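PDB 2B5D: alpha-Amylase from Thermotoga maritima, which is a glycoside hydrolase of family 57, in which a distorted beta/alpha barrel carries additional helical regions. Local coordinates for residues A[73-78]-A[115-120]; A[79-84]-A[108-113]; A[231-236]-A[384-389]. All coordinates share one frame; numbering follows the deposited sequence.

Contact 1 (A[73-78]-A[115-120]); sequences KYERHM and NVFRSY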
loop_
_atom_site.group_PDB
_atom_site.type_symbol
_atom_site.label_atom_id
_atom_site.label_comp_id
_atom_site.label_asym_id
_atom_site.label_seq_id
_atom_site.Cartn_x
_atom_site.Cartn_y
_atom_site.Cartn_z
ATOM N N LYS A 73 -13.327 28.593 -9.421
ATOM C CA LYS A 73 -12.655 27.385 -9.922
ATOM C C LYS A 73 -13.433 26.651 -11.027
ATOM O O LYS A 73 -12.827 26.131 -11.966
ATOM C CB LYS A 73 -12.304 26.433 -8.773
ATOM C CG LYS A 73 -11.113 26.888 -7.959
ATOM C CD LYS A 73 -11.228 26.520 -6.463
ATOM C CE LYS A 73 -10.343 27.430 -5.551
ATOM N NZ LYS A 73 -10.300 28.889 -5.946
ATOM N N TYR A 74 -14.761 26.622 -10.939
ATOM C CA TYR A 74 -15.560 25.958 -11.973
ATOM C C TYR A 74 -15.503 26.714 -13.292
ATOM O O TYR A 74 -15.428 26.104 -14.353
ATOM C CB TYR A 74 -17.030 25.758 -11.539
ATOM C CG TYR A 74 -17.883 25.137 -12.630
ATOM C CD1 TYR A 74 -18.698 25.928 -13.436
ATOM C CD2 TYR A 74 -17.840 23.765 -12.877
ATOM C CE1 TYR A 74 -19.470 25.366 -14.449
ATOM C CE2 TYR A 74 -18.593 23.198 -13.878
ATOM C CZ TYR A 74 -19.408 23.998 -14.658
ATOM O OH TYR A 74 -20.149 23.431 -15.648
ATOM N N GLU A 75 -15.563 28.042 -13.202
ATOM C CA GLU A 75 -15.537 28.939 -14.353
ATOM C C GLU A 75 -14.223 28.758 -15.135
ATOM O O GLU A 75 -14.218 28.659 -16.370
ATOM C CB GLU A 75 -15.659 30.367 -13.849
ATOM C CG GLU A 75 -16.730 31.169 -14.550
ATOM C CD GLU A 75 -17.239 32.358 -13.719
ATOM O OE1 GLU A 75 -16.825 33.500 -14.028
ATOM O OE2 GLU A 75 -18.053 32.162 -12.770
ATOM N N ARG A 76 -13.125 28.675 -14.385
ATOM C CA ARG A 76 -11.790 28.436 -14.916
ATOM C C ARG A 76 -11.639 27.002 -15.460
ATOM O O ARG A 76 -10.972 26.780 -16.487
ATOM C CB ARG A 76 -10.751 28.812 -13.840
ATOM C CG ARG A 76 -9.550 27.881 -13.649
ATOM C CD ARG A 76 -8.479 28.540 -12.756
ATOM N NE ARG A 76 -9.061 29.449 -11.765
ATOM C CZ ARG A 76 -9.047 29.250 -10.442
ATOM N NH1 ARG A 76 -8.455 28.158 -9.932
ATOM N NH2 ARG A 76 -9.614 30.145 -9.624
ATOM N N HIS A 77 -12.288 26.037 -14.810
ATOM C CA HIS A 77 -12.345 24.673 -15.340
ATOM C C HIS A 77 -13.138 24.620 -16.654
ATOM O O HIS A 77 -12.767 23.936 -17.604
ATOM C CB HIS A 77 -12.951 23.736 -14.304
ATOM C CG HIS A 77 -13.465 22.452 -14.875
ATOM N ND1 HIS A 77 -12.709 21.300 -14.910
ATOM C CD2 HIS A 77 -14.665 22.134 -15.419
ATOM C CE1 HIS A 77 -13.419 20.328 -15.459
ATOM N NE2 HIS A 77 -14.609 20.807 -15.778
ATOM N N MET A 78 -14.229 25.360 -16.714
ATOM C CA MET A 78 -15.048 25.345 -17.917
ATOM C C MET A 78 -14.354 25.961 -19.140
ATOM O O MET A 78 -14.552 25.499 -20.276
ATOM C CB MET A 78 -16.422 25.964 -17.645
ATOM C CG MET A 78 -17.363 24.996 -16.929
ATOM S SD MET A 78 -17.459 23.329 -17.704
ATOM C CE MET A 78 -18.491 23.670 -19.139
ATOM N N ASN A 115 -22.317 29.509 -19.955
ATOM C CA ASN A 115 -23.214 30.636 -20.159
ATOM C C ASN A 115 -24.433 30.632 -19.255
ATOM O O ASN A 115 -24.864 31.696 -18.800
ATOM C CB ASN A 115 -23.711 30.636 -21.587
ATOM C CG ASN A 115 -23.684 32.000 -22.191
ATOM O OD1 ASN A 115 -22.652 32.420 -22.732
ATOM N ND2 ASN A 115 -24.806 32.721 -22.099
ATOM N N VAL A 116 -25.010 29.450 -19.026
ATOM C CA VAL A 116 -26.081 29.302 -18.037
ATOM C C VAL A 116 -25.535 29.615 -16.652
ATOM O O VAL A 116 -26.162 30.317 -15.875
ATOM C CB VAL A 116 -26.723 27.890 -18.064
ATOM C CG1 VAL A 116 -27.597 27.646 -16.830
ATOM C CG2 VAL A 116 -27.532 27.689 -19.353
ATOM N N PHE A 117 -24.350 29.096 -16.357
ATOM C CA PHE A 117 -23.689 29.328 -15.086
ATOM C C PHE A 117 -23.501 30.821 -14.832
ATOM O O PHE A 117 -23.636 31.285 -13.695
ATOM C CB PHE A 117 -22.347 28.619 -15.086
ATOM C CG PHE A 117 -21.637 28.655 -13.772
ATOM C CD1 PHE A 117 -20.618 29.567 -13.545
ATOM C CD2 PHE A 117 -21.953 27.746 -12.773
ATOM C CE1 PHE A 117 -19.934 29.586 -12.334
ATOM C CE2 PHE A 117 -21.277 27.764 -11.560
ATOM C CZ PHE A 117 -20.268 28.688 -11.342
ATOM N N ARG A 118 -23.200 31.557 -15.905
ATOM C CA ARG A 118 -23.029 33.005 -15.856
ATOM C C ARG A 118 -24.366 33.728 -15.712
ATOM O O ARG A 118 -24.455 34.644 -14.907
ATOM C CB ARG A 118 -22.244 33.515 -17.072
ATOM C CG ARG A 118 -20.773 33.084 -17.073
ATOM C CD ARG A 118 -19.964 33.848 -18.115
ATOM N NE ARG A 118 -18.705 33.185 -18.464
ATOM C CZ ARG A 118 -17.637 33.121 -17.668
ATOM N NH1 ARG A 118 -16.533 32.506 -18.076
ATOM N NH2 ARG A 118 -17.672 33.668 -16.465
ATOM N N SER A 119 -25.398 33.306 -16.452
ATOM C CA SER A 119 -26.777 33.785 -16.239
ATOM C C SER A 119 -27.187 33.919 -14.767
ATOM O O SER A 119 -28.053 34.738 -14.439
ATOM C CB SER A 119 -27.792 32.841 -16.879
ATOM O OG SER A 119 -27.398 32.465 -18.174
ATOM N N TYR A 120 -26.593 33.096 -13.902
ATOM C CA TYR A 120 -26.975 33.008 -12.507
ATOM C C TYR A 120 -25.883 33.525 -11.586
ATOM O O TYR A 120 -25.849 33.168 -10.394
ATOM C CB TYR A 120 -27.290 31.558 -12.149
ATOM C CG TYR A 120 -28.584 31.052 -12.728
ATOM C CD1 TYR A 120 -28.591 30.084 -13.729
ATOM C CD2 TYR A 120 -29.809 31.539 -12.277
ATOM C CE1 TYR A 120 -29.785 29.612 -14.258
ATOM C CE2 TYR A 120 -30.999 31.080 -12.804
ATOM C CZ TYR A 120 -30.987 30.117 -13.792
ATOM O OH TYR A 120 -32.178 29.655 -14.309
#
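Tyr74 and Phe117 supply the aromatic part of this contact, between the antiparallel helices 68-91 and 97-119. Tyr74 sets CD1 over the middle of one Phe117 face, 3.7 Å from Phe117 CE2. The ring planes are inclined at 49°, an oblique pairing, and the centroids of the Tyr74 and Phe117 rings are 4.8 Å apart. Both rings reach the interface because CG lies anti to the backbone N in each (chi1 177° for Tyr74, -173° for Phe117). Met78 CG rests against one face of Tyr74, while the phenol OH bonds to Thr35 OG1 on helix 27-47, which ties the ring to a third helix.

The polar part belongs to Glu75, whose two carboxylate oxygens do different work. OE1 forms a salt bridge with Arg118, meeting the guanidinium at its edge with NH2 2.6 Å away. The hydrogen bond within it is weak because it is bent, and the carboxylate plane stands almost upright on the guanidinium plane. OE2 turns instead to the rim of Phe117 and approaches CE1 to 3.2 Å, close to the ring plane, where the aromatic hydrogens carry a partial positive charge. Arg118 stretches out from CG to NE to get here, and its NH1 makes a second salt bridge with Glu79.

One arginine therefore links two acids a helical turn apart on the facing helix. With Phe117's rim also facing the Glu75 carboxylate, the surroundings would probably stabilise its negative charge, at the border between a buried aromatic pair and the more open flank.

Contact 2 (A[79-84]-A[108-113]); sequences EKLIEL and EHFEKI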
loop_
_atom_site.group_PDB
_atom_site.type_symbol
_atom_site.label_atom_id
_atom_site.label_comp_id
_atom_site.label_asym_id
_atom_site.label_seq_id
_atom_site.Cartn_x
_atom_site.Cartn_y
_atom_site.Cartn_z
ATOM N N GLU A 79 -13.533 26.982 -18.889
ATOM C CA GLU A 79 -12.734 27.634 -19.944
ATOM C C GLU A 79 -11.591 26.749 -20.445
ATOM O O GLU A 79 -11.406 26.590 -21.653
ATOM C CB GLU A 79 -12.217 28.988 -19.472
ATOM C CG GLU A 79 -13.206 30.114 -19.722
ATOM C CD GLU A 79 -13.071 31.228 -18.693
ATOM O OE1 GLU A 79 -13.946 32.135 -18.677
ATOM O OE2 GLU A 79 -12.094 31.191 -17.891
ATOM N N LYS A 80 -10.850 26.159 -19.510
ATOM C CA LYS A 80 -9.874 25.124 -19.836
ATOM C C LYS A 80 -10.514 24.082 -20.766
ATOM O O LYS A 80 -9.923 23.675 -21.770
ATOM C CB LYS A 80 -9.380 24.473 -18.544
ATOM C CG LYS A 80 -7.943 24.001 -18.557
ATOM C CD LYS A 80 -7.293 24.301 -17.198
ATOM C CE LYS A 80 -5.875 23.721 -17.053
ATOM N NZ LYS A 80 -5.858 22.290 -16.585
ATOM N N LEU A 81 -11.745 23.693 -20.446
ATOM C CA LEU A 81 -12.461 22.685 -21.202
ATOM C C LEU A 81 -12.943 23.165 -22.575
ATOM O O LEU A 81 -12.850 22.409 -23.538
ATOM C CB LEU A 81 -13.610 22.091 -20.359
ATOM C CG LEU A 81 -14.468 20.951 -20.921
ATOM C CD1 LEU A 81 -13.642 19.689 -21.286
ATOM C CD2 LEU A 81 -15.630 20.607 -19.979
ATOM N N ILE A 82 -13.464 24.393 -22.670
ATOM C CA ILE A 82 -13.821 24.998 -23.984
ATOM C C ILE A 82 -12.589 25.246 -24.894
ATOM O O ILE A 82 -12.682 25.172 -26.134
ATOM C CB ILE A 82 -14.578 26.336 -23.842
ATOM C CG1 ILE A 82 -15.952 26.118 -23.196
ATOM C CG2 ILE A 82 -14.707 27.038 -25.224
ATOM C CD1 ILE A 82 -16.604 27.399 -22.626
ATOM N N GLU A 83 -11.454 25.558 -24.261
ATOM C CA GLU A 83 -10.164 25.627 -24.951
ATOM C C GLU A 83 -9.804 24.260 -25.540
ATOM O O GLU A 83 -9.439 24.171 -26.714
ATOM C CB GLU A 83 -9.072 26.122 -23.999
ATOM C CG GLU A 83 -7.732 26.466 -24.659
ATOM C CD GLU A 83 -6.570 26.393 -23.666
ATOM O OE1 GLU A 83 -6.110 27.459 -23.208
ATOM O OE2 GLU A 83 -6.144 25.268 -23.311
ATOM N N LEU A 84 -9.925 23.201 -24.735
ATOM C CA LEU A 84 -9.704 21.830 -25.216
ATOM C C LEU A 84 -10.696 21.477 -26.311
ATOM O O LEU A 84 -10.350 20.776 -27.269
ATOM C CB LEU A 84 -9.836 20.805 -24.094
ATOM C CG LEU A 84 -9.065 19.476 -24.143
ATOM C CD1 LEU A 84 -9.801 18.430 -23.345
ATOM C CD2 LEU A 84 -8.780 18.949 -25.540
ATOM N N GLU A 108 -20.027 23.697 -28.670
ATOM C CA GLU A 108 -21.263 24.477 -28.518
ATOM C C GLU A 108 -21.896 24.226 -27.137
ATOM O O GLU A 108 -22.251 25.175 -26.420
ATOM C CB GLU A 108 -22.269 24.191 -29.673
ATOM C CG GLU A 108 -23.238 25.372 -29.999
ATOM C CD GLU A 108 -24.471 24.970 -30.861
ATOM O OE1 GLU A 108 -25.629 25.315 -30.489
ATOM O OE2 GLU A 108 -24.287 24.310 -31.915
ATOM N N HIS A 109 -21.996 22.949 -26.768
ATOM C CA HIS A 109 -22.582 22.513 -25.497
ATOM C C HIS A 109 -21.893 23.095 -24.261
ATOM O O HIS A 109 -22.554 23.674 -23.390
ATOM C CB HIS A 109 -22.581 20.993 -25.437
ATOM C CG HIS A 109 -23.434 20.431 -24.347
ATOM N ND1 HIS A 109 -22.951 19.540 -23.409
ATOM C CD2 HIS A 109 -24.737 20.631 -24.042
ATOM C CE1 HIS A 109 -23.927 19.199 -22.588
ATOM N NE2 HIS A 109 -25.017 19.856 -22.944
ATOM N N PHE A 110 -20.569 22.956 -24.190
ATOM C CA PHE A 110 -19.807 23.522 -23.073
ATOM C C PHE A 110 -19.939 25.024 -22.994
ATOM O O PHE A 110 -19.939 25.575 -21.887
ATOM C CB PHE A 110 -18.330 23.153 -23.121
ATOM C CG PHE A 110 -18.065 21.692 -23.025
ATOM C CD1 PHE A 110 -18.991 20.830 -22.436
ATOM C CD2 PHE A 110 -16.874 21.164 -23.505
ATOM C CE1 PHE A 110 -18.746 19.487 -22.358
ATOM C CE2 PHE A 110 -16.620 19.804 -23.420
ATOM C CZ PHE A 110 -17.563 18.969 -22.848
ATOM N N GLU A 111 -20.036 25.687 -24.147
ATOM C CA GLU A 111 -20.213 27.138 -24.154
ATOM C C GLU A 111 -21.555 27.475 -23.524
ATOM O O GLU A 111 -21.622 28.292 -22.600
ATOM C CB GLU A 111 -20.113 27.726 -25.568
ATOM C CG GLU A 111 -18.698 28.126 -25.996
ATOM C CD GLU A 111 -18.626 28.667 -27.432
ATOM O OE1 GLU A 111 -19.670 29.152 -27.960
ATOM O OE2 GLU A 111 -17.516 28.600 -28.032
ATOM N N LYS A 112 -22.608 26.820 -24.022
ATOM C CA LYS A 112 -23.962 26.908 -23.466
ATOM C C LYS A 112 -24.022 26.739 -21.946
ATOM O O LYS A 112 -24.656 27.536 -21.251
ATOM C CB LYS A 112 -24.874 25.883 -24.140
ATOM C CG LYS A 112 -25.890 26.472 -25.108
ATOM C CD LYS A 112 -27.187 26.897 -24.383
ATOM C CE LYS A 112 -27.049 28.267 -23.647
ATOM N NZ LYS A 112 -28.265 28.640 -22.830
ATOM N N ILE A 113 -23.351 25.699 -21.448
ATOM C CA ILE A 113 -23.322 25.386 -20.023
ATOM C C ILE A 113 -22.711 26.508 -19.184
ATOM O O ILE A 113 -23.333 26.968 -18.228
ATOM C CB ILE A 113 -22.657 24.002 -19.772
ATOM C CG1 ILE A 113 -23.684 22.905 -20.060
ATOM C CG2 ILE A 113 -22.099 23.865 -18.340
ATOM C CD1 ILE A 113 -23.068 21.620 -20.450
#
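Ile82 and Phe110 mark the close point of the backbones, their CA atoms 6.2 Å apart where the short helical segments run nearly antiparallel at 160° with axes 9.5 Å from each other. The motif is a helical hairpin: helices 68-91 and 97-119 are consecutive in the chain, joined by a short connection, and this contact lies nearer to that connection than to the far end of the pair.

Apolar side chains make the join, with no hydrogen bond across it. Leu81 meets Phe110 at about a right angle and sets its branched end on the ring. Its methyl CD2 stands 3.7 Å from the ring centroid, only 11° off the normal, so this is a CH-pi contact near the centre of the face. The other branch, CD1, hangs beyond the ring on the CE2 side, and the branch point CG is 3.5 Å from Phe110 CE2. With CG anti to its backbone N, chi1 -177°, Leu81 extends from the helix toward the ring; beyond it in the fold, the same side chain touches Ile289 in a loop.

Ile82 works on the other part of Phe110. It runs past that side chain in the opposite direction, and its CG1 is 3.8 Å from Phe110 CB, well back from the ring. Phe110 also touches Met78, one turn before Ile82 on the facing helix. On the solvent-facing flank, Glu111 contributes the aliphatic base of its side chain: the terminal methyl CD1 of Ile82 lies 4.0 Å from Glu111 CG and 3.9 Å from Glu111 CA.

Contact 3 (A[231-236]-A[384-389]); sequences GVFAFA and EVIDTL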
loop_
_atom_site.group_PDB
_atom_site.type_symbol
_atom_site.label_atom_id
_atom_site.label_comp_id
_atom_site.label_asym_id
_atom_site.label_seq_id
_atom_site.Cartn_x
_atom_site.Cartn_y
_atom_site.Cartn_z
ATOM N N GLY A 231 -48.488 12.716 12.262
ATOM C CA GLY A 231 -48.911 13.548 11.096
ATOM C C GLY A 231 -47.910 13.742 9.979
ATOM O O GLY A 231 -48.064 14.638 9.069
ATOM N N VAL A 232 -46.854 12.944 10.037
ATOM C CA VAL A 232 -45.806 13.053 8.982
ATOM C C VAL A 232 -46.137 12.035 7.855
ATOM O O VAL A 232 -46.400 10.851 8.114
ATOM C CB VAL A 232 -44.304 12.968 9.540
ATOM C CG1 VAL A 232 -43.317 13.271 8.432
ATOM C CG2 VAL A 232 -44.061 13.988 10.667
ATOM N N PHE A 233 -46.218 12.532 6.645
ATOM C CA PHE A 233 -46.482 11.676 5.465
ATOM C C PHE A 233 -45.212 10.908 4.990
ATOM O O PHE A 233 -44.146 11.516 4.882
ATOM C CB PHE A 233 -46.988 12.552 4.323
ATOM C CG PHE A 233 -48.376 13.049 4.513
ATOM C CD1 PHE A 233 -48.619 14.391 4.838
ATOM C CD2 PHE A 233 -49.473 12.182 4.343
ATOM C CE1 PHE A 233 -49.963 14.877 4.973
ATOM C CE2 PHE A 233 -50.799 12.649 4.514
ATOM C CZ PHE A 233 -51.031 14.007 4.836
ATOM N N ALA A 234 -45.313 9.592 4.784
ATOM C CA ALA A 234 -44.235 8.801 4.195
ATOM C C ALA A 234 -44.638 8.248 2.783
ATOM O O ALA A 234 -45.717 7.683 2.630
ATOM C CB ALA A 234 -43.877 7.647 5.116
ATOM N N PHE A 235 -43.743 8.378 1.804
ATOM C CA PHE A 235 -43.911 7.913 0.410
ATOM C C PHE A 235 -42.996 6.716 0.192
ATOM O O PHE A 235 -41.817 6.856 0.386
ATOM C CB PHE A 235 -43.469 8.998 -0.539
ATOM C CG PHE A 235 -44.451 10.143 -0.684
ATOM C CD1 PHE A 235 -44.347 11.289 0.116
ATOM C CD2 PHE A 235 -45.458 10.088 -1.607
ATOM C CE1 PHE A 235 -45.243 12.371 -0.041
ATOM C CE2 PHE A 235 -46.372 11.143 -1.763
ATOM C CZ PHE A 235 -46.252 12.301 -1.009
ATOM N N ALA A 236 -43.523 5.539 -0.124
ATOM C CA ALA A 236 -42.671 4.381 -0.310
ATOM C C ALA A 236 -42.331 4.168 -1.798
ATOM O O ALA A 236 -43.175 4.307 -2.704
ATOM C CB ALA A 236 -43.214 3.124 0.347
ATOM N N GLU A 384 -47.588 18.471 -3.969
ATOM C CA GLU A 384 -48.927 18.405 -4.592
ATOM C C GLU A 384 -49.752 17.256 -4.053
ATOM O O GLU A 384 -50.938 17.415 -3.763
ATOM C CB GLU A 384 -48.853 18.244 -6.091
ATOM C CG GLU A 384 -48.667 19.526 -6.837
ATOM C CD GLU A 384 -48.317 19.275 -8.287
ATOM O OE1 GLU A 384 -48.048 18.091 -8.630
ATOM O OE2 GLU A 384 -48.305 20.254 -9.084
ATOM N N VAL A 385 -49.152 16.083 -3.924
ATOM C CA VAL A 385 -49.949 14.994 -3.417
ATOM C C VAL A 385 -50.390 15.105 -1.960
ATOM O O VAL A 385 -51.515 14.749 -1.652
ATOM C CB VAL A 385 -49.533 13.546 -3.919
ATOM C CG1 VAL A 385 -48.349 13.564 -4.892
ATOM C CG2 VAL A 385 -49.463 12.498 -2.786
ATOM N N ILE A 386 -49.547 15.629 -1.076
ATOM C CA ILE A 386 -49.950 15.753 0.341
ATOM C C ILE A 386 -51.017 16.835 0.516
ATOM O O ILE A 386 -51.835 16.708 1.404
ATOM C CB ILE A 386 -48.768 15.951 1.336
ATOM C CG1 ILE A 386 -48.138 17.339 1.208
ATOM C CG2 ILE A 386 -47.767 14.782 1.239
ATOM C CD1 ILE A 386 -47.150 17.681 2.363
ATOM N N ASP A 387 -51.001 17.830 -0.387
ATOM C CA ASP A 387 -51.950 18.943 -0.457
ATOM C C ASP A 387 -53.300 18.579 -1.105
ATOM O O ASP A 387 -54.278 19.305 -0.942
ATOM C CB ASP A 387 -51.341 20.142 -1.204
ATOM C CG ASP A 387 -50.320 20.926 -0.344
ATOM O OD1 ASP A 387 -50.185 20.638 0.867
ATOM O OD2 ASP A 387 -49.635 21.825 -0.881
ATOM N N THR A 388 -53.343 17.441 -1.797
ATOM C CA THR A 388 -54.491 17.001 -2.571
ATOM C C THR A 388 -55.179 15.784 -1.961
ATOM O O THR A 388 -56.396 15.644 -2.055
ATOM C CB THR A 388 -54.034 16.683 -4.002
ATOM O OG1 THR A 388 -53.430 17.850 -4.554
ATOM C CG2 THR A 388 -55.201 16.249 -4.916
ATOM N N LEU A 389 -54.446 14.902 -1.311
ATOM C CA LEU A 389 -55.075 13.642 -0.905
ATOM C C LEU A 389 -56.020 13.715 0.274
ATOM O O LEU A 389 -55.662 14.239 1.317
ATOM C CB LEU A 389 -54.027 12.570 -0.633
ATOM C CG LEU A 389 -53.823 11.618 -1.810
ATOM C CD1 LEU A 389 -53.668 12.356 -3.192
ATOM C CD2 LEU A 389 -52.651 10.714 -1.502
#
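Ile386 presses its CG2 methyl against both Phe233 and Phe235, the two rings that strand 233-236 turns toward helix 382-388. This is helix-on-sheet packing in the beta/alpha barrel: the strand pairs in parallel with strand 203-206, and the helix follows strand 377-379 of the same sheet. Val385 completes the apolar cluster.

The phenylalanines, two residues apart and hence on one side of the strand, share a side-chain conformation. Each places CG anti to the carbonyl carbon, with chi1 -72° in Phe233 and -76° in Phe235. They nevertheless receive the helix differently. Phe233 offers a face: Ile386 CB lies 4.2 Å from the ring centroid, an off-centre CH-pi contact, while the CG2 methyl is 3.7 Å from Phe233 CD1. Phe235 points its far end at the helix. Val385 CG2 lies nearly in the plane of that ring, at its edge, 3.5 Å from CE2, whereas Ile386 CG2 comes in obliquely, 3.7 Å from Phe235 CZ.

Ile386 has CG1 in the crowded position between its backbone N and carbonyl carbon, which turns CG2 to the place where it can reach both rings. Val385 is odder, its chi1 of -1° being nearly eclipsed; the rotamer may be strained or approximately modelled.

Around the cluster, Phe205 meets the Phe235 ring, and Tyr203 touches both Phe233 and Ile386. The hydroxyl of Thr388 turns back onto the backbone of its own segment, OG1 giving a hydrogen bond to Glu384 O at 2.7 Å.

Contacts 1 and 2 are successive levels of one helix pair, 68-91 with 97-119, with centres about 10 Å apart; in sequence, contact 2 is nested inside the loop closed by contact 1. They are joined directly, since Arg118 NH1 of contact 1 forms a 2.7 Å salt bridge with Glu79 OE1 of contact 2, and Met78 CE packs 3.7 Å from Ile113 CG2. Contact 3 is a separate helix-on-sheet junction, formed later in the chain. Its centre is about 37 Å from that of contact 1 and about 42 Å from that of contact 2, which lies on the opposite side of the chain's centre. Even the nearest atoms of contacts 1 and 3 are about 19 Å apart.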